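Long-range contacts in cysteine desulfurase (Thermococcus onnurineus, PDB 5B89), which probably removes sulfur from L-cysteine with the help of pyridoxal 5'-phosphate, passing it to a sulfur carrier and leaving L-alanine: residues I31-E36 and T45-K50; K126-P131 and E153-D158; K170-A175 and E203-V208; L187-E192 and Y335-L340; F349-L354 and E412-L417. All coordinates share one frame; numbering follows the deposited sequence.

Contact 1: residues I31-E36 and T45-K50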
# COMPACT_ATOMS: atom_id res chain seq x y z
N ILE B 31 -19.51 -10.38 12.73
CA ILE B 31 -18.64 -11.10 11.78
C ILE B 31 -19.37 -12.32 11.22
O ILE B 31 -19.36 -13.35 11.80
CB ILE B 31 -17.34 -11.53 12.47
CG1 ILE B 31 -16.66 -10.31 13.12
CG2 ILE B 31 -16.39 -12.14 11.46
CD1 ILE B 31 -15.54 -10.65 14.08
N PRO B 32 -19.99 -12.16 10.07
CA PRO B 32 -20.77 -13.24 9.54
C PRO B 32 -20.04 -14.50 9.30
O PRO B 32 -20.59 -15.62 9.47
CB PRO B 32 -21.21 -12.70 8.13
CG PRO B 32 -21.17 -11.27 8.29
CD PRO B 32 -20.17 -10.90 9.34
N LEU B 33 -18.75 -14.48 8.92
CA LEU B 33 -18.02 -15.72 8.75
C LEU B 33 -17.92 -16.62 10.00
O LEU B 33 -17.70 -17.79 9.79
CB LEU B 33 -16.62 -15.45 8.17
CG LEU B 33 -16.66 -15.28 6.66
CD1 LEU B 33 -15.33 -14.56 6.16
CD2 LEU B 33 -16.78 -16.63 5.97
N THR B 34 -18.07 -16.07 11.19
CA THR B 34 -18.04 -16.95 12.39
C THR B 34 -19.21 -17.87 12.44
O THR B 34 -19.11 -18.89 13.13
CB THR B 34 -17.99 -16.13 13.67
OG1 THR B 34 -19.14 -15.27 13.86
CG2 THR B 34 -16.68 -15.22 13.72
N ASN B 35 -20.23 -17.61 11.66
CA ASN B 35 -21.37 -18.51 11.57
C ASN B 35 -21.11 -19.59 10.58
O ASN B 35 -21.93 -20.56 10.53
CB ASN B 35 -22.64 -17.70 11.25
CG ASN B 35 -23.91 -18.46 11.56
OD1 ASN B 35 -24.72 -18.68 10.68
ND2 ASN B 35 -24.05 -18.90 12.80
N GLU B 36 -20.07 -19.49 9.76
CA GLU B 36 -19.81 -20.48 8.74
C GLU B 36 -18.61 -21.36 8.90
O GLU B 36 -18.59 -22.43 8.41
CB GLU B 36 -19.63 -19.79 7.38
CG GLU B 36 -20.62 -18.72 7.07
CD GLU B 36 -21.99 -19.26 6.83
OE1 GLU B 36 -22.94 -18.56 7.12
OE2 GLU B 36 -22.10 -20.37 6.34
N THR B 45 -4.25 -13.36 9.10
CA THR B 45 -5.06 -12.18 8.95
C THR B 45 -6.31 -12.37 9.81
O THR B 45 -6.71 -13.43 10.02
CB THR B 45 -5.41 -11.90 7.46
OG1 THR B 45 -5.66 -10.52 7.24
CG2 THR B 45 -6.61 -12.68 7.01
N SER B 46 -6.85 -11.29 10.31
CA SER B 46 -8.07 -11.39 11.07
C SER B 46 -9.30 -11.35 10.19
O SER B 46 -9.22 -11.03 9.06
CB SER B 46 -8.19 -10.22 12.06
OG SER B 46 -8.19 -8.97 11.42
N LEU B 47 -10.44 -11.70 10.77
CA LEU B 47 -11.72 -11.54 10.13
C LEU B 47 -12.06 -10.07 10.43
O LEU B 47 -11.54 -9.50 11.29
CB LEU B 47 -12.78 -12.46 10.73
CG LEU B 47 -12.48 -13.91 10.49
CD1 LEU B 47 -13.60 -14.74 11.11
CD2 LEU B 47 -12.41 -14.17 9.00
N THR B 48 -12.94 -9.50 9.65
CA THR B 48 -13.24 -8.09 9.70
C THR B 48 -14.69 -7.82 10.10
O THR B 48 -15.55 -8.27 9.47
CB THR B 48 -12.97 -7.49 8.30
OG1 THR B 48 -11.67 -7.88 7.83
CG2 THR B 48 -13.10 -5.99 8.29
N PRO B 49 -14.91 -7.06 11.15
CA PRO B 49 -16.29 -6.77 11.58
C PRO B 49 -16.99 -5.84 10.59
O PRO B 49 -16.42 -4.95 10.00
CB PRO B 49 -16.07 -6.09 12.92
CG PRO B 49 -14.63 -6.02 13.18
CD PRO B 49 -13.87 -6.54 12.02
N LYS B 50 -18.30 -5.96 10.60
CA LYS B 50 -19.12 -5.10 9.74
C LYS B 50 -18.93 -3.67 9.92
O LYS B 50 -18.89 -2.91 8.97
CB LYS B 50 -20.60 -5.47 9.88
CG LYS B 50 -20.89 -6.73 9.21
CD LYS B 50 -22.33 -7.21 9.52
CE LYS B 50 -23.38 -6.19 9.14
NZ LYS B 50 -23.62 -6.22 7.69
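Ile31 and Pro49 meet at the backbone end of a puckered proline ring: Ile31 CG1 lies 3.9 Å from Pro49 CA, with Pro49 N and CB a little farther off. On the second proline ring, that of Pro32, it is CD that approaches the aliphatic part of Lys50, 4.2 Å from its CG. The two branches of Ile31 have separate targets. CG1 stands beside the backbone N (chi1 -54°) and faces Pro49, whereas CG2, anti to that N, reaches Leu47 and comes within 3.7 Å of Leu47 CB. The segments are the loops before and after the short strand 38-39, an outermost strand of the four-stranded mixed sheet within this chain: residues 32-35 coil with helical backbone angles, and Pro49 is the N-cap of helix 50-62. Leu47 is the projecting side chain of the second segment. Its CD1 is 4.1 Å from Thr34 CG2, while its CD2 lies 4.1 Å from CD1 of Leu33, a side chain crossing it at about a right angle. Thr34 is held by its own segment, because both OG1 (2.8 Å) and N of Thr34 donate to Ile31 O. Leu33 and Lys50 also pack on Leu61 of the second subunit. Thr48 turns its CB away from residues 31-36, and its OG1 bonds to Arg64 of that subunit.

Contact 2: residues K126-P131 and E153-D158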
# COMPACT_ATOMS: atom_id res chain seq x y z
N LYS B 126 27.42 -3.40 14.11
CA LYS B 126 26.65 -4.54 14.50
C LYS B 126 25.16 -4.31 14.61
O LYS B 126 24.75 -3.36 15.17
CB LYS B 126 27.16 -5.00 15.87
CG LYS B 126 26.51 -6.24 16.46
CD LYS B 126 27.23 -6.80 17.66
CE LYS B 126 27.37 -5.82 18.77
NZ LYS B 126 27.79 -6.49 20.00
N ILE B 127 24.42 -5.26 14.08
CA ILE B 127 22.96 -5.30 14.17
C ILE B 127 22.62 -6.57 14.93
O ILE B 127 23.16 -7.55 14.64
CB ILE B 127 22.30 -5.33 12.81
CG1 ILE B 127 22.51 -4.00 12.11
CG2 ILE B 127 20.78 -5.51 12.93
CD1 ILE B 127 22.14 -4.05 10.67
N VAL B 128 21.74 -6.47 15.91
CA VAL B 128 21.33 -7.63 16.72
C VAL B 128 19.83 -7.88 16.48
O VAL B 128 19.08 -6.94 16.55
CB VAL B 128 21.61 -7.43 18.15
CG1 VAL B 128 21.10 -8.55 19.06
CG2 VAL B 128 23.12 -7.20 18.36
N THR B 129 19.47 -9.16 16.32
CA THR B 129 18.07 -9.53 16.26
C THR B 129 17.90 -10.86 16.97
O THR B 129 18.79 -11.34 17.59
CB THR B 129 17.62 -9.49 14.82
OG1 THR B 129 16.21 -9.72 14.77
CG2 THR B 129 18.20 -10.64 14.05
N THR B 130 16.71 -11.44 16.89
CA THR B 130 16.41 -12.77 17.46
C THR B 130 16.59 -13.83 16.38
O THR B 130 16.46 -13.56 15.22
CB THR B 130 15.01 -12.87 18.12
OG1 THR B 130 14.03 -13.18 17.11
CG2 THR B 130 14.61 -11.71 18.86
N PRO B 131 16.66 -15.08 16.79
CA PRO B 131 16.71 -16.13 15.80
C PRO B 131 15.35 -16.58 15.40
O PRO B 131 15.28 -17.54 14.71
CB PRO B 131 17.36 -17.28 16.53
CG PRO B 131 17.06 -17.05 17.95
CD PRO B 131 16.91 -15.57 18.14
N GLU B 153 24.16 -10.30 14.35
CA GLU B 153 24.19 -11.28 15.40
C GLU B 153 22.80 -11.60 15.88
O GLU B 153 21.88 -10.77 15.87
CB GLU B 153 25.06 -10.77 16.49
CG GLU B 153 26.51 -10.79 15.94
CD GLU B 153 27.58 -10.44 16.97
OE1 GLU B 153 27.31 -10.49 18.20
OE2 GLU B 153 28.70 -10.08 16.46
N PHE B 154 22.65 -12.75 16.49
CA PHE B 154 21.41 -13.24 16.95
C PHE B 154 21.46 -13.59 18.39
O PHE B 154 22.40 -14.38 18.84
CB PHE B 154 21.06 -14.53 16.17
CG PHE B 154 20.97 -14.32 14.72
CD1 PHE B 154 19.84 -13.72 14.13
CD2 PHE B 154 22.05 -14.54 13.94
CE1 PHE B 154 19.79 -13.44 12.82
CE2 PHE B 154 22.02 -14.30 12.61
CZ PHE B 154 20.90 -13.75 12.02
N ILE B 155 20.53 -13.09 19.18
CA ILE B 155 20.49 -13.38 20.62
C ILE B 155 20.24 -14.88 20.81
O ILE B 155 19.50 -15.43 20.08
CB ILE B 155 19.35 -12.60 21.31
CG1 ILE B 155 19.62 -11.13 21.15
CG2 ILE B 155 19.21 -12.91 22.78
CD1 ILE B 155 18.44 -10.22 21.39
N GLU B 156 20.85 -15.47 21.81
CA GLU B 156 20.63 -16.89 22.04
C GLU B 156 19.29 -17.13 22.66
O GLU B 156 18.82 -16.36 23.41
CB GLU B 156 21.74 -17.48 22.95
CG GLU B 156 23.10 -17.43 22.29
CD GLU B 156 24.16 -18.16 23.06
OE1 GLU B 156 23.89 -18.56 24.18
OE2 GLU B 156 25.27 -18.31 22.53
N GLY B 157 18.74 -18.29 22.37
CA GLY B 157 17.50 -18.67 22.96
C GLY B 157 17.24 -20.15 22.79
O GLY B 157 17.92 -20.81 22.12
N ASP B 158 16.19 -20.61 23.45
CA ASP B 158 15.79 -21.99 23.46
C ASP B 158 14.75 -22.36 22.41
O ASP B 158 14.34 -21.56 21.65
CB ASP B 158 15.43 -22.43 24.87
CG ASP B 158 14.11 -21.89 25.35
OD1 ASP B 158 13.32 -21.45 24.55
OD2 ASP B 158 13.88 -21.92 26.52
O HOH W 1 28.15 -9.40 20.26
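Val128 and Ile155 form the tight inner side of this contact: their CG1 atoms are 3.6 Å apart and the side chains cross at about a right angle. Beneath them the strands run parallel, Val128 beside Glu153 and Thr129 beside Phe154. Three backbone bonds of 2.9 Å join them, Glu153 N to Ile127 O, Thr129 N to Glu153 O, and Ile155 N to Thr129 O, all close to straight (162° to 169°). These are strands 126-129 and 151-154 of a beta-alpha-beta unit, with helix 139-148 between them and 151-154 outermost in the seven-stranded sheet. On the sheet face of Thr129 and Phe154 the two side chains lie alongside, pointing the same way. Thr129 CG2, in the position between N and carbonyl carbon, comes within 3.4 Å of Phe154 CE1, and Thr130 O meets the edge of the ring near its plane. Farther on, Pro131 CD lies 3.2 Å from Ile155 O. The opposite end, at Lys126 and Glu153, is looser. Lys126 CD passes 3.7 Å from Glu153 CD, but Lys126 NZ and Glu153 OE1 are 4.4 Å apart and are joined through water 1. Lys126 NZ also donates to the carbonyls of Lys171 and Lys173, where helix 165-172 ends. Those carbonyls and the water-bridged carboxylate would probably favour the charged form of the lysine.

Contact 3: residues K170-A175 and E203-V208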
# COMPACT_ATOMS: atom_id res chain seq x y z
N LYS B 170 24.83 -8.87 26.54
CA LYS B 170 26.13 -8.95 25.96
C LYS B 170 26.14 -8.58 24.52
O LYS B 170 26.98 -7.86 24.10
CB LYS B 170 26.72 -10.34 26.10
CG LYS B 170 27.04 -10.67 27.51
CD LYS B 170 27.32 -12.14 27.77
CE LYS B 170 27.67 -12.29 29.25
NZ LYS B 170 27.62 -13.64 29.84
N LYS B 171 25.20 -9.08 23.75
CA LYS B 171 25.15 -8.79 22.36
C LYS B 171 24.77 -7.36 22.02
O LYS B 171 25.26 -6.83 21.09
CB LYS B 171 24.18 -9.72 21.66
CG LYS B 171 24.59 -11.19 21.70
CD LYS B 171 24.67 -11.72 20.31
CE LYS B 171 25.42 -13.03 20.24
NZ LYS B 171 24.67 -14.14 20.87
N ILE B 172 23.89 -6.78 22.82
CA ILE B 172 23.33 -5.43 22.51
C ILE B 172 24.39 -4.34 22.86
O ILE B 172 24.42 -3.29 22.23
CB ILE B 172 22.04 -5.18 23.23
CG1 ILE B 172 20.98 -6.15 22.63
CG2 ILE B 172 21.58 -3.75 23.11
CD1 ILE B 172 19.68 -6.15 23.44
N LYS B 173 25.29 -4.63 23.81
CA LYS B 173 26.41 -3.70 24.10
C LYS B 173 27.23 -3.54 22.83
O LYS B 173 27.65 -4.49 22.19
CB LYS B 173 27.25 -4.25 25.28
CG LYS B 173 28.49 -3.35 25.59
CD LYS B 173 29.48 -4.09 26.50
CE LYS B 173 30.74 -3.27 26.77
NZ LYS B 173 30.42 -1.94 27.38
N GLY B 174 27.41 -2.28 22.41
CA GLY B 174 28.11 -2.02 21.17
C GLY B 174 27.31 -2.16 19.89
O GLY B 174 27.86 -2.01 18.83
N ALA B 175 26.01 -2.53 20.00
CA ALA B 175 25.26 -2.65 18.77
C ALA B 175 24.80 -1.25 18.26
O ALA B 175 24.43 -0.44 19.08
CB ALA B 175 24.01 -3.49 19.06
N GLU B 203 22.43 1.08 26.20
CA GLU B 203 23.58 0.91 25.41
C GLU B 203 23.74 1.84 24.20
O GLU B 203 24.73 1.73 23.47
CB GLU B 203 23.72 -0.56 24.98
CG GLU B 203 23.82 -1.55 26.17
CD GLU B 203 24.98 -1.31 27.15
OE1 GLU B 203 26.00 -0.70 26.69
OE2 GLU B 203 24.84 -1.77 28.34
N GLY B 204 22.76 2.73 24.00
CA GLY B 204 22.81 3.62 22.82
C GLY B 204 22.53 2.96 21.48
O GLY B 204 22.93 3.49 20.45
N ALA B 205 21.79 1.82 21.43
CA ALA B 205 21.42 1.16 20.19
C ALA B 205 20.02 1.68 19.76
O ALA B 205 19.15 1.83 20.61
CB ALA B 205 21.33 -0.35 20.43
N ILE B 206 19.84 1.83 18.47
CA ILE B 206 18.50 2.12 17.91
C ILE B 206 17.64 0.83 18.13
O ILE B 206 18.15 -0.24 17.87
CB ILE B 206 18.59 2.48 16.48
CG1 ILE B 206 19.36 3.80 16.33
CG2 ILE B 206 17.14 2.57 15.85
CD1 ILE B 206 19.78 4.05 14.91
N PHE B 207 16.41 1.02 18.60
CA PHE B 207 15.50 -0.12 18.89
C PHE B 207 14.27 -0.14 17.91
O PHE B 207 13.51 0.81 17.96
CB PHE B 207 15.09 -0.02 20.34
CG PHE B 207 14.45 -1.32 20.89
CD1 PHE B 207 15.10 -2.54 20.77
CD2 PHE B 207 13.21 -1.25 21.49
CE1 PHE B 207 14.49 -3.69 21.31
CE2 PHE B 207 12.59 -2.36 21.99
CZ PHE B 207 13.23 -3.58 21.94
N VAL B 208 14.21 -1.20 17.20
CA VAL B 208 13.15 -1.44 16.20
C VAL B 208 12.29 -2.60 16.65
O VAL B 208 12.81 -3.69 16.92
CB VAL B 208 13.77 -1.73 14.89
CG1 VAL B 208 12.72 -1.95 13.77
CG2 VAL B 208 14.76 -0.68 14.40
O HOH W 2 26.95 0.03 24.35
O HOH W 3 25.83 0.51 21.26
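Ile172 and Ala205 meet where a type II beta turn, from Ile172 to Ala175 at the end of helix 165-172, lies beside a Schellman motif at Gly204 that ends helix 193-203 and leads into strand 206-210. Positive phi is found at Gly174 (81°) in the turn and at Gly204 (72°) in the motif. The apolar part is small. Ile172 CG2 lies 4.3 Å from Ala205 CB, and Ala175 CB stands at the same distance from that methyl. Val178 of strand 177-181 touches both Ile172 and Ala205, so the group continues into the central sheet. Glu203 CB joins it, 4.3 Å from Ile172 CG2.

Packing on the backbone comes next: the same Glu203 CB lies 3.9 Å from Ile172 O, and Glu203 CG rests against the backbone of Lys173.

The charged pair is loose. Glu203 bends at chi2 (-58°), which places CD near Lys173 CA and CB; its OE1 is 3.8 Å from Lys173 CG, but 4.6 Å from Lys173 NZ, too far for a salt bridge. The polar connection between the segments runs through water. Water 2 accepts from Gly174 N at 3.1 Å and lies within bonding distance of Glu203 O and Glu203 OE1, while water 3 spans Ala175 O and Glu203 O. Glu203 O is thus approached by both waters. Directly between the segments, Ala175 O lies 3.4 Å from Ala205 CB.

Contact 4: residues L187-E192 and Y335-L340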
# COMPACT_ATOMS: atom_id res chain seq x y z
N LEU B 187 5.93 -19.52 16.82
CA LEU B 187 5.91 -20.05 18.13
C LEU B 187 4.97 -19.47 19.15
O LEU B 187 4.58 -20.13 20.12
CB LEU B 187 7.32 -19.93 18.81
CG LEU B 187 8.41 -20.61 18.03
CD1 LEU B 187 9.79 -20.23 18.57
CD2 LEU B 187 8.24 -22.13 18.20
N GLY B 188 4.50 -18.23 18.95
CA GLY B 188 3.68 -17.56 19.92
C GLY B 188 4.35 -17.02 21.17
O GLY B 188 3.72 -16.47 22.03
N VAL B 189 5.67 -17.09 21.17
CA VAL B 189 6.38 -16.47 22.28
C VAL B 189 6.19 -14.94 22.35
O VAL B 189 6.29 -14.30 21.26
CB VAL B 189 7.91 -16.81 22.31
CG1 VAL B 189 8.61 -16.57 21.01
CG2 VAL B 189 8.57 -16.18 23.51
N ILE B 190 5.92 -14.46 23.53
CA ILE B 190 5.92 -13.01 23.82
C ILE B 190 7.27 -12.67 24.37
O ILE B 190 7.52 -13.02 25.51
CB ILE B 190 4.79 -12.57 24.76
CG1 ILE B 190 3.36 -13.12 24.28
CG2 ILE B 190 4.74 -11.02 24.87
CD1 ILE B 190 2.31 -12.92 25.27
N HIS B 191 8.09 -11.96 23.64
CA HIS B 191 9.38 -11.56 24.18
C HIS B 191 9.30 -10.42 25.18
O HIS B 191 8.36 -9.70 25.23
CB HIS B 191 10.30 -11.18 23.05
CG HIS B 191 10.65 -12.33 22.16
ND1 HIS B 191 10.47 -12.31 20.80
CD2 HIS B 191 11.12 -13.54 22.45
CE1 HIS B 191 10.86 -13.45 20.29
NE2 HIS B 191 11.26 -14.21 21.27
N GLU B 192 10.34 -10.32 26.01
CA GLU B 192 10.44 -9.28 27.01
C GLU B 192 10.91 -8.01 26.36
O GLU B 192 11.96 -7.53 26.60
CB GLU B 192 11.40 -9.72 28.12
CG GLU B 192 11.03 -11.09 28.67
CD GLU B 192 11.66 -12.30 27.91
OE1 GLU B 192 12.09 -12.23 26.75
OE2 GLU B 192 11.68 -13.36 28.54
N TYR B 335 4.38 -26.40 20.29
CA TYR B 335 5.56 -25.59 20.39
C TYR B 335 5.36 -24.28 21.10
O TYR B 335 4.29 -23.87 21.36
CB TYR B 335 6.15 -25.40 18.99
CG TYR B 335 6.30 -26.68 18.19
CD1 TYR B 335 7.37 -27.49 18.36
CD2 TYR B 335 5.36 -27.07 17.28
CE1 TYR B 335 7.50 -28.67 17.66
CE2 TYR B 335 5.46 -28.25 16.60
CZ TYR B 335 6.55 -29.04 16.78
OH TYR B 335 6.69 -30.20 16.10
N GLY B 336 6.47 -23.68 21.45
CA GLY B 336 6.42 -22.45 22.18
C GLY B 336 6.45 -22.60 23.67
O GLY B 336 6.55 -23.64 24.22
N PRO B 337 6.36 -21.40 24.34
CA PRO B 337 6.47 -21.44 25.79
C PRO B 337 5.40 -22.18 26.57
O PRO B 337 4.28 -22.07 26.33
CB PRO B 337 6.46 -19.97 26.20
CG PRO B 337 7.00 -19.26 25.04
CD PRO B 337 6.33 -19.93 23.91
N ARG B 338 5.84 -22.92 27.57
CA ARG B 338 4.95 -23.61 28.47
C ARG B 338 4.38 -22.69 29.51
O ARG B 338 3.36 -22.95 29.99
CB ARG B 338 5.69 -24.70 29.22
CG ARG B 338 5.71 -26.03 28.58
CD ARG B 338 6.01 -25.94 27.12
NE ARG B 338 5.50 -27.11 26.48
CZ ARG B 338 5.47 -27.34 25.17
NH1 ARG B 338 5.98 -26.51 24.23
NH2 ARG B 338 4.92 -28.46 24.84
N ASN B 339 5.10 -21.63 29.88
CA ASN B 339 4.60 -20.64 30.69
C ASN B 339 3.58 -19.81 29.84
O ASN B 339 4.01 -18.96 29.01
CB ASN B 339 5.69 -19.67 31.20
CG ASN B 339 5.18 -18.61 32.00
OD1 ASN B 339 4.02 -18.45 32.30
ND2 ASN B 339 6.11 -17.73 32.42
N LEU B 340 2.31 -20.03 30.05
CA LEU B 340 1.31 -19.38 29.20
C LEU B 340 1.28 -17.93 29.41
O LEU B 340 0.68 -17.24 28.57
CB LEU B 340 -0.10 -20.02 29.31
CG LEU B 340 -0.06 -21.52 28.91
CD1 LEU B 340 -1.49 -22.06 28.99
CD2 LEU B 340 0.55 -21.86 27.59
O HOH W 4 2.71 -22.36 19.80
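Tyr335 O and Leu187 O lie 4.0 Å apart across this contact and share water 4, which is 2.7 Å from Tyr335 O and 2.9 Å from Leu187 O. His343 NE2 makes a further, weak bond to the tyrosine carbonyl, so that oxygen is approached from two sources. Leu187 O also comes 3.6 Å from Gly336 CA. The approach is possible because Gly336, at phi 92°, carries no side chain on the side that faces Leu187.

The remaining contacts across the segments are mainly apolar. Leu187 CD2 lies 4.0 Å from Tyr335 CB and equally far from Gly336 N, so the leucine tip rests on the start of the other loop. Val189 meets the Pro337 ring at about a right angle: its CB and CG2 are each 3.8 Å from Pro337 CG. Val189 CG2 stands anti to the backbone N (chi1 51° for CG1), which sends that methyl to the ring. Within its own loop Arg338 NH1 donates to Gly336 O at 2.9 Å, tilted slightly from the carbonyl plane, and Arg338 also forms a cation-pi pair with Trp334.

Backbone bonds from Gly188 to Ala344 and from Ile190 to Lys342 extend the join. Residues 187-192 follow the pocket residue Asn185 and precede helix 193-203, and residues 335-340 lead toward strand 346-349. The arrangement is consistent with the junction between the large, cofactor-binding domain and the small domain of fold-type I pyridoxal-phosphate enzymes.

Contact 5: residues F349-L354 and E412-L417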
# COMPACT_ATOMS: atom_id res chain seq x y z
N PHE B 349 1.64 -26.82 16.34
CA PHE B 349 1.70 -28.21 16.72
C PHE B 349 1.96 -29.07 15.49
O PHE B 349 1.97 -28.62 14.39
CB PHE B 349 0.41 -28.67 17.41
CG PHE B 349 -0.84 -28.54 16.58
CD1 PHE B 349 -1.47 -27.35 16.48
CD2 PHE B 349 -1.41 -29.63 15.96
CE1 PHE B 349 -2.59 -27.21 15.73
CE2 PHE B 349 -2.54 -29.50 15.21
CZ PHE B 349 -3.14 -28.29 15.10
N ASN B 350 2.17 -30.35 15.77
CA ASN B 350 2.34 -31.34 14.73
C ASN B 350 1.75 -32.67 15.18
O ASN B 350 1.70 -32.96 16.31
CB ASN B 350 3.80 -31.58 14.33
CG ASN B 350 4.27 -30.69 13.22
OD1 ASN B 350 3.66 -30.57 12.21
ND2 ASN B 350 5.39 -30.09 13.42
N VAL B 351 1.32 -33.44 14.22
CA VAL B 351 0.82 -34.79 14.47
C VAL B 351 1.87 -35.77 13.95
O VAL B 351 2.15 -35.76 12.81
CB VAL B 351 -0.53 -35.07 13.81
CG1 VAL B 351 -0.95 -36.51 14.11
CG2 VAL B 351 -1.58 -34.11 14.31
N PRO B 352 2.45 -36.57 14.83
CA PRO B 352 3.52 -37.53 14.41
C PRO B 352 3.02 -38.45 13.33
O PRO B 352 1.89 -38.93 13.41
CB PRO B 352 3.80 -38.29 15.68
CG PRO B 352 3.45 -37.37 16.77
CD PRO B 352 2.17 -36.67 16.27
N GLY B 353 3.79 -38.56 12.25
CA GLY B 353 3.34 -39.34 11.10
C GLY B 353 2.64 -38.66 9.96
O GLY B 353 2.46 -39.27 8.92
N LEU B 354 2.25 -37.39 10.13
CA LEU B 354 1.46 -36.66 9.18
C LEU B 354 2.08 -35.30 8.87
O LEU B 354 2.49 -34.59 9.77
CB LEU B 354 0.06 -36.39 9.77
CG LEU B 354 -0.89 -37.56 9.86
CD1 LEU B 354 -2.25 -36.97 10.25
CD2 LEU B 354 -1.02 -38.31 8.54
N GLU B 412 -10.40 -37.53 16.75
CA GLU B 412 -10.77 -38.44 15.70
C GLU B 412 -9.59 -38.65 14.74
O GLU B 412 -9.26 -39.82 14.43
CB GLU B 412 -12.01 -37.89 15.06
CG GLU B 412 -12.65 -38.53 13.81
CD GLU B 412 -14.02 -37.87 13.47
OE1 GLU B 412 -14.27 -36.71 13.91
OE2 GLU B 412 -14.87 -38.51 12.78
N LEU B 413 -8.86 -37.58 14.38
CA LEU B 413 -7.73 -37.73 13.55
C LEU B 413 -6.69 -38.63 14.12
O LEU B 413 -6.18 -39.45 13.44
CB LEU B 413 -7.16 -36.34 13.23
CG LEU B 413 -6.01 -36.17 12.29
CD1 LEU B 413 -5.95 -34.67 12.00
CD2 LEU B 413 -4.70 -36.58 12.83
N VAL B 414 -6.29 -38.37 15.34
CA VAL B 414 -5.24 -39.13 16.01
C VAL B 414 -5.65 -40.62 16.15
O VAL B 414 -4.89 -41.50 15.82
CB VAL B 414 -4.89 -38.45 17.35
CG1 VAL B 414 -4.00 -39.30 18.23
CG2 VAL B 414 -4.21 -37.09 17.04
N LYS B 415 -6.88 -40.85 16.62
CA LYS B 415 -7.39 -42.27 16.67
C LYS B 415 -7.45 -42.96 15.33
O LYS B 415 -7.33 -44.16 15.24
CB LYS B 415 -8.78 -42.21 17.33
CG LYS B 415 -8.71 -41.89 18.81
CD LYS B 415 -10.07 -41.64 19.41
CE LYS B 415 -9.90 -41.59 20.91
NZ LYS B 415 -11.08 -41.40 21.84
N GLY B 416 -7.67 -42.21 14.27
CA GLY B 416 -7.66 -42.77 12.94
C GLY B 416 -6.32 -43.08 12.30
O GLY B 416 -6.33 -43.56 11.18
N LEU B 417 -5.18 -42.82 12.95
CA LEU B 417 -3.87 -42.92 12.26
C LEU B 417 -3.51 -44.36 11.82
O LEU B 417 -3.13 -45.17 12.65
CB LEU B 417 -2.74 -42.30 13.09
CG LEU B 417 -2.76 -40.75 13.11
CD1 LEU B 417 -1.91 -40.22 14.27
CD2 LEU B 417 -2.28 -40.15 11.82
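Leu354 and Leu417 make the closest fit of this contact: CD2 of Leu417 reaches into the branch point of Leu354, 3.5 Å from both Leu354 CG and Leu354 CD1. The other methyl of Leu417, CD1, reaches Val351 CG1 at 3.8 Å. Leucine and valine of the loop thus receive the two prongs of a single terminal side chain. Val351 CG1, anti to the backbone N (chi1 179°), is the bump that fills the hollow between Leu413, Val414 and Leu417. It is 4.0 Å from Leu413 CD2 and 4.4 Å from Val414 CG2. The loop between strand 346-349 and helix 356-365 contains a type II beta turn, Val351 to Leu354, and it lies against the closing turn of helix 400-415, probably part of the small domain, where Leu417 is the last modelled residue. Leu413 CD2 is the second projection from the helix: it sits 3.6 Å from Leu354 CD1, the two side chains running antiparallel as they pass. Val359 of helix 356-365 touches both Val351 and Leu354, while Ile362 of that helix touches Leu413. Pro352 gives a lighter touch, through its O, 4.1 Å from Leu417 CD1.

Contacts 1, 2 and 4 are largely buried, and contacts 3 and 5 partly so. Contacts 2 and 3 hold the same seven-stranded sheet and touch where the Lys126 amine of contact 2 reaches the helix end of contact 3; contact 2 is cross-linked by backbone bonds, contact 3 mostly by water and small apolar side chains. Contacts 4 and 5 share the Tyr335 OH to Asn350 ND2 bond, yet contact 4 mixes water with apolar packing, whereas contact 5 is almost wholly apolar. Contact 1, apolar too, is about 20 Å from contact 2 at the nearest atoms, on the opposite side of the chain's centre, and also touches the second subunit, which contacts 3, 4 and 5 do not.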